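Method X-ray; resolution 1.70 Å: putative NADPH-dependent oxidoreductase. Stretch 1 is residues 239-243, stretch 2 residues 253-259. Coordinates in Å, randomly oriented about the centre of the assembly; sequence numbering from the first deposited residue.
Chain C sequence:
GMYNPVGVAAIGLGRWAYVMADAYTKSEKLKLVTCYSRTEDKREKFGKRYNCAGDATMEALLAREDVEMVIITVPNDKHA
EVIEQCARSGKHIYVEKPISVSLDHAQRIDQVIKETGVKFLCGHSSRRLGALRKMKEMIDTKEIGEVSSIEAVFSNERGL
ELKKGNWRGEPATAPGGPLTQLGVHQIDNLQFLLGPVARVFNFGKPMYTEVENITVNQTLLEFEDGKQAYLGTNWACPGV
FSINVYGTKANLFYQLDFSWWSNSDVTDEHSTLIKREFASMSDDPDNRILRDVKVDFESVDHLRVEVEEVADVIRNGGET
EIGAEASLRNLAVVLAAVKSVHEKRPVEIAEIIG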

# COMPACT_ATOMS: atom_id res chain seq x y z
N GLY C 239 5.78 7.35 12.95
CA GLY C 239 4.73 8.05 12.23
C GLY C 239 4.95 8.16 10.73
O GLY C 239 6.03 8.52 10.24
N VAL C 240 3.91 7.85 9.97
CA VAL C 240 3.87 7.98 8.52
C VAL C 240 2.46 8.48 8.16
O VAL C 240 1.51 7.94 8.74
N PHE C 241 2.41 9.44 7.26
CA PHE C 241 1.18 9.90 6.62
C PHE C 241 1.54 10.05 5.13
O PHE C 241 2.24 11.01 4.80
N SER C 242 0.99 9.15 4.33
CA SER C 242 1.30 9.20 2.89
C SER C 242 0.09 8.87 2.03
O SER C 242 -0.84 8.22 2.47
N ILE C 243 0.12 9.37 0.78
CA ILE C 243 -0.86 9.08 -0.24
C ILE C 243 -0.10 8.95 -1.57
O ILE C 243 0.67 9.86 -1.93
N PHE C 253 3.16 11.20 -5.34
CA PHE C 253 3.62 10.69 -4.04
C PHE C 253 3.65 11.83 -3.03
O PHE C 253 4.43 12.76 -3.15
N TYR C 254 2.78 11.75 -2.04
CA TYR C 254 2.64 12.74 -0.98
C TYR C 254 3.04 12.11 0.36
O TYR C 254 2.66 10.97 0.64
N GLN C 255 3.79 12.88 1.13
CA GLN C 255 4.22 12.60 2.48
C GLN C 255 3.95 13.80 3.39
O GLN C 255 4.27 14.91 2.99
N LEU C 256 3.38 13.57 4.55
CA LEU C 256 3.22 14.66 5.53
C LEU C 256 3.85 14.32 6.86
O LEU C 256 3.74 13.17 7.28
N ASP C 257 4.50 15.29 7.52
CA ASP C 257 4.98 15.15 8.88
C ASP C 257 3.84 15.55 9.81
O ASP C 257 3.65 16.75 10.03
N PHE C 258 3.10 14.56 10.28
CA PHE C 258 1.88 14.77 11.04
C PHE C 258 2.13 15.51 12.36
O PHE C 258 1.18 15.99 13.01
N SER C 259 3.38 15.61 12.75
CA SER C 259 3.76 16.30 13.98
C SER C 259 3.47 17.78 13.84
O SER C 259 3.36 18.45 14.89

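The two stretches pair as neighbouring antiparallel β-strands whose backbone hydrogen bonds set the register, while an aromatic-rich cluster centred on Phe241 packs along one side. Ile243 and Tyr254 form a hydrogen-bonded pair, with Ile243 N to Tyr254 O at 3.0 Å and Tyr254 N to Ile243 O at 2.8 Å; Leu256 N adds a third bond to Phe241 O at 2.8 Å. This register places the Ile243 and Tyr254 side chains on the same face of the sheet. Ile243 (chi1 m, chi2 t) brings CG1 to 4.0 Å from CD2 at the edge of the Tyr254 ring, which is itself in the t rotamer.

Phe241, also t and pointing sideways, is buried most extensively by the opposing stretch. Its CE1 lies 3.8 Å from Tyr254 CE2, and its CD2 lies 3.9 Å from Phe258 CD1, so the ring bridges two aromatic neighbours. Leu256 (chi1 t, chi2 p) points toward the first stretch and covers one face of this ring, its CD2 4.2 Å from the Phe241 ring centroid in a CH-π contact.

Ser242 (p) and Gln255 (m) share the other face of the sheet. Gln255 bends back so that NE2 approaches Ser242 CB at 3.7 Å, a contact without a hydrogen bond. The polar links across the interface are therefore all main-chain.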

# COMPACT_ATOMS: atom_id res chain seq x y z
CB VAL C 240 4.08 6.70 7.71
CG1 VAL C 240 3.95 6.95 6.20
CG2 VAL C 240 5.41 6.04 8.03
CB PHE C 241 0.61 11.18 7.16
CG PHE C 241 -0.76 11.63 6.69
CD1 PHE C 241 -1.03 12.04 5.38
CD2 PHE C 241 -1.82 11.68 7.58
CE1 PHE C 241 -2.26 12.45 4.93
CE2 PHE C 241 -3.07 12.08 7.15
CZ PHE C 241 -3.31 12.45 5.84
CB SER C 242 2.45 8.24 2.60
OG SER C 242 2.15 6.92 2.99
CB ILE C 243 -1.93 10.18 -0.36
CG1 ILE C 243 -2.57 10.55 0.98
CG2 ILE C 243 -3.02 9.83 -1.37
CD1 ILE C 243 -3.72 11.52 0.89
CB PHE C 253 5.02 10.08 -4.12
CG PHE C 253 5.19 9.05 -5.22
CD1 PHE C 253 4.52 7.84 -5.14
CD2 PHE C 253 6.02 9.32 -6.30
CE1 PHE C 253 4.69 6.90 -6.14
CE2 PHE C 253 6.17 8.37 -7.32
CZ PHE C 253 5.48 7.19 -7.24
CB TYR C 254 1.20 13.22 -0.89
CG TYR C 254 0.79 14.10 0.25
CD1 TYR C 254 1.20 15.43 0.31
CD2 TYR C 254 -0.03 13.64 1.28
CE1 TYR C 254 0.82 16.24 1.36
CE2 TYR C 254 -0.41 14.47 2.33
CZ TYR C 254 0.02 15.78 2.36
OH TYR C 254 -0.34 16.65 3.37
CB GLN C 255 5.73 12.30 2.55
CG GLN C 255 6.15 10.92 2.13
CD GLN C 255 5.98 9.84 3.18
OE1 GLN C 255 5.72 10.12 4.36
NE2 GLN C 255 6.12 8.57 2.80
CB LEU C 256 1.74 14.95 5.69
CG LEU C 256 1.33 15.90 6.83
CD1 LEU C 256 1.70 17.32 6.41
CD2 LEU C 256 -0.14 15.68 7.11
CB ASP C 257 6.16 16.06 9.20
CG ASP C 257 6.68 15.88 10.60
OD1 ASP C 257 6.12 15.12 11.41
OD2 ASP C 257 7.73 16.52 10.87
CB PHE C 258 1.14 13.43 11.30
CG PHE C 258 -0.32 13.71 11.65
CD1 PHE C 258 -1.24 13.94 10.66
CD2 PHE C 258 -0.73 13.76 12.98
CE1 PHE C 258 -2.56 14.20 10.99
CE2 PHE C 258 -2.05 14.02 13.32
CZ PHE C 258 -2.96 14.26 12.30
CB SER C 259 5.21 15.99 14.35
OG SER C 259 6.13 16.64 13.52